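Long-range contacts in 3-phytase (Klebsiella pneumoniae, PDB 2WNH), which probably removes phosphate from inositol hexakisphosphate, starting at the 3-position, as a member of the histidine acid phosphatase family: residues 13-18 against 325-330; 334-339 against 379-384. The protein carries 3 engineered substitutions. All coordinates share one frame; numbering follows the deposited sequence.

Contact 1. Residues 13-18 against 325-330; sequences DWQLEK and RWRDAK
Residues 14-18 and 325-328 pair as antiparallel strands, and a classic beta bulge sets Glu17 and Lys18 together opposite Arg325. Arg325 O accepts from Glu17 N at 2.8 Å and, weakly, from Lys18 N. At the bulge Glu17 points toward the partner strand, its CG anti to the carbonyl carbon (chi1 -58°) and the chain extended beyond, so that its carboxylate lies between two arginines. Arg325, bent at chi3, offers its guanidinium edge: NE donates to Glu17 OE2 at 3.0 Å from above the carboxylate plane, the two planes nearly perpendicular, while NH2 makes a weak bond to OE1 and NH1 bonds to Val274 O. Arg327 meets the same carboxylate differently. Glu17 OE1 sits over the centre of its guanidinium face, 3.4 Å from CZ, a salt bridge of charges alone. The edge of Arg327 is taken by Gln15, alongside it: OE1 accepts from both NE and NH2, each at 2.9 Å, a double grip that should fix the guanidinium's rotation. On the opposite sheet face Leu16, CG anti to its backbone N (chi1 177°), lays CB over the six-membered ring of Trp326, 3.7 Å from its centroid, with CD1 above CE2 on the same face. At the strand end Asp328 OD1 accepts from Lys330 N, an Asx turn; beyond it Asp13 OD2 and Lys330 NZ share a water. Asp13 OD1 forms a salt bridge with Arg327 NH2 of the second subunit, and Arg327 NH2 one with Asp13 OD1 of that subunit, whose Arg12 O accepts from Gln15 NE2. Within the chain, strand 320-328 lies between strands 14-24 and 334-342; Arg334 from the latter adds a salt bridge to Glu17 OE2, while Leu378 of strand 376-380 packs against Trp14 and Trp326.

Contact 2. Residues 334-339 against 379-384; sequences RYLRVY and CPFQAA
A strand-to-helix junction docks here on the mixed sheet: strand 376-380 pairs antiparallel with strand 334-342, and the chain then turns directly into helix 381-388, with Pro380 at the N-cap position. Leu336 and Cys379 form the hydrogen-bonded pair. Leu336 N donates to Cys379 O at 2.7 Å, and Cys379 N returns a bond to Leu336 O at 2.8 Å, both in the plane of the accepting carbonyl. One step on, Tyr335 and Pro380 make a non-hydrogen-bonded pair whose side chains diverge. The strand pairing gives way to the helix at Phe381, whose N reaches Arg334 O at 3.1 Å from above the carbonyl plane, so the first helical residue is still tied to the strand. Ala384 N bonds back to Pro380 O and begins the helical repeat. Phe381 points toward the strand with CG anti to the backbone N (chi1 -175°). Its ring turns an edge to the Tyr335 carbonyl, CD1 lying 3.8 Å from Tyr335 O, and CE1 meets Leu336 CD1 at 4.0 Å. Leu336, its CG also anti to the backbone N (chi1 -172°), splits its two branches: CD1 goes to the phenyl ring, while CD2 rests against Ala384 CB, at 3.8 Å, one turn along the helix. The Tyr335 ring, with CG anti to the carbonyl carbon (chi1 -72°), leans instead along the peptide before Pro380, bringing CD2 to 3.5 Å from Pro380 N. Cys379 is linked by a disulfide to Cys370. Ile385 and Leu388 of helix 381-388 continue the cover over Leu336, and Trp365 flanks Val338 and Cys379. On its other side strand 334-342 pairs with strand 320-328, whose Arg325 packs against Phe381.

Strands 320-328 and 334-342, successive in the chain and adjacent in the sheet, carry the two contacts side by side, their centres about 11 Å apart. Contact 1 is the more buried and the more polar, with Gln15 and Arg327 on the face that meets the second subunit and Glu17 at the bulge between two arginines. Contact 2 touches no other chain; it is smaller, and its side-chain packing is largely apolar where a helix leaves the sheet. They join at Trp326 O and Tyr335 N, a probable backbone hydrogen bond, and through the edge-to-face rings of Trp14 and Tyr335. Through Arg334 the charge network of contact 1 reaches into contact 2.

Contact 1. Residues 13-18 against 325-330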
loop_
_atom_site.group_PDB
_atom_site.type_symbol
_atom_site.label_atom_id
_atom_site.label_comp_id
_atom_site.label_asym_id
_atom_site.label_seq_id
_atom_site.Cartn_x
_atom_site.Cartn_y
_atom_site.Cartn_z
ATOM N N ASP B 13 -27.759 -14.138 0.848
ATOM C CA ASP B 13 -29.225 -14.166 0.719
ATOM C C ASP B 13 -29.797 -12.780 0.454
ATOM O O ASP B 13 -30.893 -12.662 -0.120
ATOM C CB ASP B 13 -29.887 -14.804 1.939
ATOM C CG ASP B 13 -29.535 -16.272 2.092
ATOM O OD1 ASP B 13 -29.142 -16.938 1.094
ATOM O OD2 ASP B 13 -29.648 -16.768 3.231
ATOM N N TRP B 14 -29.078 -11.735 0.871
ATOM C CA TRP B 14 -29.493 -10.379 0.528
ATOM C C TRP B 14 -28.455 -9.756 -0.370
ATOM O O TRP B 14 -27.277 -9.868 -0.091
ATOM C CB TRP B 14 -29.674 -9.505 1.783
ATOM C CG TRP B 14 -30.856 -9.918 2.585
ATOM C CD1 TRP B 14 -30.847 -10.533 3.815
ATOM C CD2 TRP B 14 -32.236 -9.779 2.211
ATOM N NE1 TRP B 14 -32.139 -10.772 4.216
ATOM C CE2 TRP B 14 -33.009 -10.325 3.257
ATOM C CE3 TRP B 14 -32.892 -9.246 1.090
ATOM C CZ2 TRP B 14 -34.410 -10.351 3.219
ATOM C CZ3 TRP B 14 -34.278 -9.268 1.055
ATOM C CH2 TRP B 14 -35.021 -9.818 2.114
ATOM N N GLN B 15 -28.913 -9.113 -1.439
ATOM C CA GLN B 15 -28.007 -8.524 -2.424
ATOM C C GLN B 15 -28.335 -7.042 -2.649
ATOM O O GLN B 15 -29.465 -6.697 -2.943
ATOM C CB GLN B 15 -28.181 -9.287 -3.741
ATOM C CG GLN B 15 -27.489 -8.693 -4.920
ATOM C CD GLN B 15 -27.908 -9.396 -6.194
ATOM O OE1 GLN B 15 -29.014 -9.193 -6.707
ATOM N NE2 GLN B 15 -27.024 -10.250 -6.703
ATOM N N LEU B 16 -27.338 -6.169 -2.520
ATOM C CA LEU B 16 -27.567 -4.747 -2.760
ATOM C C LEU B 16 -27.493 -4.434 -4.250
ATOM O O LEU B 16 -26.477 -4.745 -4.900
ATOM C CB LEU B 16 -26.536 -3.907 -1.997
ATOM C CG LEU B 16 -26.574 -2.379 -2.181
ATOM C CD1 LEU B 16 -27.905 -1.830 -1.655
ATOM C CD2 LEU B 16 -25.425 -1.776 -1.402
ATOM N N GLU B 17 -28.564 -3.845 -4.793
ATOM C CA GLU B 17 -28.614 -3.494 -6.218
ATOM C C GLU B 17 -28.313 -2.050 -6.573
ATOM O O GLU B 17 -27.817 -1.767 -7.670
ATOM C CB GLU B 17 -29.995 -3.775 -6.809
ATOM C CG GLU B 17 -30.466 -5.206 -6.692
ATOM C CD GLU B 17 -31.741 -5.391 -7.466
ATOM O OE1 GLU B 17 -31.685 -5.624 -8.683
ATOM O OE2 GLU B 17 -32.815 -5.294 -6.850
ATOM N N LYS B 18 -28.690 -1.117 -5.700
ATOM C CA LYS B 18 -28.681 0.295 -6.081
ATOM C C LYS B 18 -28.695 1.156 -4.837
ATOM O O LYS B 18 -29.406 0.855 -3.883
ATOM C CB LYS B 18 -29.913 0.628 -6.947
ATOM C CG LYS B 18 -30.059 2.101 -7.404
ATOM C CD LYS B 18 -28.860 2.574 -8.176
ATOM C CE LYS B 18 -29.065 3.969 -8.762
ATOM N NZ LYS B 18 -29.995 3.967 -9.945
ATOM N N ARG B 325 -31.918 -0.127 -2.766
ATOM C CA ARG B 325 -32.715 -1.262 -3.264
ATOM C C ARG B 325 -31.945 -2.555 -3.072
ATOM O O ARG B 325 -30.827 -2.692 -3.564
ATOM C CB ARG B 325 -33.065 -1.101 -4.751
ATOM C CG ARG B 325 -34.109 -2.136 -5.204
ATOM C CD ARG B 325 -34.486 -1.939 -6.645
ATOM N NE ARG B 325 -33.522 -2.501 -7.586
ATOM C CZ ARG B 325 -32.822 -1.790 -8.468
ATOM N NH1 ARG B 325 -32.929 -0.460 -8.515
ATOM N NH2 ARG B 325 -31.993 -2.411 -9.302
ATOM N N TRP B 326 -32.568 -3.479 -2.336
ATOM C CA TRP B 326 -32.040 -4.795 -2.032
ATOM C C TRP B 326 -32.896 -5.870 -2.672
ATOM O O TRP B 326 -34.073 -5.675 -2.932
ATOM C CB TRP B 326 -32.037 -5.029 -0.527
ATOM C CG TRP B 326 -30.986 -4.228 0.211
ATOM C CD1 TRP B 326 -31.081 -2.915 0.642
ATOM C CD2 TRP B 326 -29.683 -4.682 0.612
ATOM N NE1 TRP B 326 -29.926 -2.547 1.280
ATOM C CE2 TRP B 326 -29.049 -3.603 1.281
ATOM C CE3 TRP B 326 -28.989 -5.894 0.467
ATOM C CZ2 TRP B 326 -27.744 -3.699 1.807
ATOM C CZ3 TRP B 326 -27.685 -5.995 0.998
ATOM C CH2 TRP B 326 -27.085 -4.901 1.667
ATOM N N ARG B 327 -32.289 -7.023 -2.898
ATOM C CA ARG B 327 -33.000 -8.151 -3.492
ATOM C C ARG B 327 -32.741 -9.373 -2.639
ATOM O O ARG B 327 -31.602 -9.633 -2.209
ATOM C CB ARG B 327 -32.507 -8.374 -4.915
ATOM C CG ARG B 327 -33.165 -9.517 -5.613
ATOM C CD ARG B 327 -33.169 -9.240 -7.097
ATOM N NE ARG B 327 -31.807 -9.205 -7.644
ATOM C CZ ARG B 327 -31.541 -9.006 -8.930
ATOM N NH1 ARG B 327 -32.540 -8.826 -9.789
ATOM N NH2 ARG B 327 -30.280 -8.986 -9.358
ATOM N N ASP B 328 -33.823 -10.114 -2.376
ATOM C CA ASP B 328 -33.745 -11.432 -1.795
ATOM C C ASP B 328 -33.260 -12.414 -2.884
ATOM O O ASP B 328 -34.011 -12.716 -3.806
ATOM C CB ASP B 328 -35.147 -11.821 -1.295
ATOM C CG ASP B 328 -35.193 -13.209 -0.654
ATOM O OD1 ASP B 328 -34.153 -13.894 -0.563
ATOM O OD2 ASP B 328 -36.294 -13.613 -0.237
ATOM N N ALA B 329 -32.027 -12.914 -2.777
ATOM C CA ALA B 329 -31.427 -13.713 -3.875
ATOM C C ALA B 329 -32.044 -15.099 -3.977
ATOM O O ALA B 329 -31.803 -15.825 -4.945
ATOM C CB ALA B 329 -29.891 -13.813 -3.746
ATOM N N LYS B 330 -32.860 -15.448 -2.985
ATOM C CA LYS B 330 -33.590 -16.734 -3.007
ATOM C C LYS B 330 -34.904 -16.641 -3.805
ATOM O O LYS B 330 -35.547 -17.654 -4.077
ATOM C CB LYS B 330 -33.841 -17.221 -1.569
ATOM C CG LYS B 330 -32.663 -16.956 -0.618
ATOM C CD LYS B 330 -32.623 -17.870 0.609
ATOM C CE LYS B 330 -33.987 -18.256 1.125
ATOM N NZ LYS B 330 -33.837 -18.977 2.423
HETATM O O HOH W 1 -31.516 -18.243 4.149
HETATM O O HOH W 2 -31.935 1.782 -10.396
#

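Contact 2. Residues 334-339 against 379-384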
loop_
_atom_site.group_PDB
_atom_site.type_symbol
_atom_site.label_atom_id
_atom_site.label_comp_id
_atom_site.label_asym_id
_atom_site.label_seq_id
_atom_site.Cartn_x
_atom_site.Cartn_y
_atom_site.Cartn_z
ATOM N N ARG B 334 -37.862 -7.680 -4.309
ATOM C CA ARG B 334 -37.146 -6.446 -4.009
ATOM C C ARG B 334 -37.689 -5.716 -2.778
ATOM O O ARG B 334 -38.898 -5.767 -2.464
ATOM C CB ARG B 334 -37.132 -5.532 -5.224
ATOM C CG ARG B 334 -36.202 -6.067 -6.304
ATOM C CD ARG B 334 -36.412 -5.380 -7.610
ATOM N NE ARG B 334 -35.214 -5.507 -8.437
ATOM C CZ ARG B 334 -35.217 -5.548 -9.772
ATOM N NH1 ARG B 334 -36.370 -5.523 -10.446
ATOM N NH2 ARG B 334 -34.065 -5.635 -10.434
ATOM N N TYR B 335 -36.755 -5.066 -2.081
ATOM C CA TYR B 335 -36.992 -4.357 -0.834
ATOM C C TYR B 335 -36.282 -3.016 -0.879
ATOM O O TYR B 335 -35.351 -2.840 -1.634
ATOM C CB TYR B 335 -36.429 -5.159 0.334
ATOM C CG TYR B 335 -37.229 -6.394 0.634
ATOM C CD1 TYR B 335 -37.074 -7.552 -0.145
ATOM C CD2 TYR B 335 -38.152 -6.415 1.698
ATOM C CE1 TYR B 335 -37.813 -8.712 0.128
ATOM C CE2 TYR B 335 -38.892 -7.565 1.972
ATOM C CZ TYR B 335 -38.719 -8.698 1.181
ATOM O OH TYR B 335 -39.445 -9.838 1.433
ATOM N N LEU B 336 -36.736 -2.087 -0.049
ATOM C CA LEU B 336 -36.108 -0.790 0.087
ATOM C C LEU B 336 -35.630 -0.621 1.528
ATOM O O LEU B 336 -36.308 -1.043 2.460
ATOM C CB LEU B 336 -37.118 0.298 -0.287
ATOM C CG LEU B 336 -36.597 1.725 -0.386
ATOM C CD1 LEU B 336 -35.670 1.863 -1.589
ATOM C CD2 LEU B 336 -37.759 2.721 -0.467
ATOM N N ARG B 337 -34.438 -0.045 1.686
ATOM C CA ARG B 337 -33.932 0.410 2.980
ATOM C C ARG B 337 -33.763 1.918 2.897
ATOM O O ARG B 337 -33.275 2.444 1.887
ATOM C CB ARG B 337 -32.589 -0.268 3.271
ATOM C CG ARG B 337 -31.950 0.177 4.554
ATOM C CD ARG B 337 -30.744 -0.660 4.855
ATOM N NE ARG B 337 -30.127 -0.226 6.096
ATOM C CZ ARG B 337 -28.837 0.046 6.231
ATOM N NH1 ARG B 337 -28.014 -0.050 5.188
ATOM N NH2 ARG B 337 -28.379 0.421 7.418
ATOM N N VAL B 338 -34.176 2.630 3.952
ATOM C CA VAL B 338 -34.177 4.089 3.934
ATOM C C VAL B 338 -33.580 4.536 5.257
ATOM O O VAL B 338 -34.024 4.103 6.323
ATOM C CB VAL B 338 -35.632 4.631 3.822
ATOM C CG1 VAL B 338 -35.622 6.145 3.851
ATOM C CG2 VAL B 338 -36.278 4.123 2.560
ATOM N N TYR B 339 -32.543 5.377 5.216
ATOM C CA TYR B 339 -31.951 5.811 6.484
ATOM C C TYR B 339 -31.291 7.167 6.396
ATOM O O TYR B 339 -31.039 7.675 5.297
ATOM C CB TYR B 339 -30.966 4.762 7.040
ATOM C CG TYR B 339 -29.811 4.406 6.143
ATOM C CD1 TYR B 339 -29.938 3.403 5.194
ATOM C CD2 TYR B 339 -28.581 5.059 6.268
ATOM C CE1 TYR B 339 -28.877 3.060 4.378
ATOM C CE2 TYR B 339 -27.488 4.710 5.453
ATOM C CZ TYR B 339 -27.664 3.718 4.505
ATOM O OH TYR B 339 -26.630 3.303 3.682
ATOM N N CYS B 379 -37.807 -3.086 3.604
ATOM C CA CYS B 379 -39.245 -2.857 3.441
ATOM C C CYS B 379 -39.698 -3.288 2.042
ATOM O O CYS B 379 -39.074 -2.898 1.047
ATOM C CB CYS B 379 -39.524 -1.359 3.660
ATOM S SG CYS B 379 -38.989 -0.798 5.315
ATOM N N PRO B 380 -40.784 -4.089 1.940
ATOM C CA PRO B 380 -41.254 -4.446 0.598
ATOM C C PRO B 380 -41.271 -3.238 -0.333
ATOM O O PRO B 380 -41.852 -2.190 -0.010
ATOM C CB PRO B 380 -42.660 -5.010 0.869
ATOM C CG PRO B 380 -42.479 -5.674 2.198
ATOM C CD PRO B 380 -41.619 -4.716 2.985
ATOM N N PHE B 381 -40.651 -3.398 -1.493
ATOM C CA PHE B 381 -40.236 -2.265 -2.322
ATOM C C PHE B 381 -41.400 -1.368 -2.774
ATOM O O PHE B 381 -41.359 -0.156 -2.523
ATOM C CB PHE B 381 -39.413 -2.745 -3.543
ATOM C CG PHE B 381 -38.864 -1.622 -4.375
ATOM C CD1 PHE B 381 -37.635 -1.035 -4.043
ATOM C CD2 PHE B 381 -39.555 -1.152 -5.496
ATOM C CE1 PHE B 381 -37.107 0.020 -4.817
ATOM C CE2 PHE B 381 -39.039 -0.111 -6.282
ATOM C CZ PHE B 381 -37.821 0.487 -5.932
ATOM N N GLN B 382 -42.425 -1.935 -3.434
ATOM C CA GLN B 382 -43.513 -1.081 -3.970
ATOM C C GLN B 382 -44.299 -0.332 -2.891
ATOM O O GLN B 382 -44.591 0.861 -3.031
ATOM C CB GLN B 382 -44.483 -1.877 -4.849
ATOM C CG GLN B 382 -45.443 -0.966 -5.626
ATOM C CD GLN B 382 -44.720 0.207 -6.289
ATOM O OE1 GLN B 382 -43.814 0.001 -7.111
ATOM N NE2 GLN B 382 -45.101 1.439 -5.923
ATOM N N ALA B 383 -44.654 -1.043 -1.822
ATOM C CA ALA B 383 -45.341 -0.435 -0.689
ATOM C C ALA B 383 -44.522 0.682 -0.039
ATOM O O ALA B 383 -45.092 1.645 0.475
ATOM C CB ALA B 383 -45.684 -1.502 0.358
ATOM N N ALA B 384 -43.191 0.538 -0.026
ATOM C CA ALA B 384 -42.324 1.560 0.554
ATOM C C ALA B 384 -42.317 2.808 -0.325
ATOM O O ALA B 384 -42.485 3.939 0.168
ATOM C CB ALA B 384 -40.919 1.010 0.747
#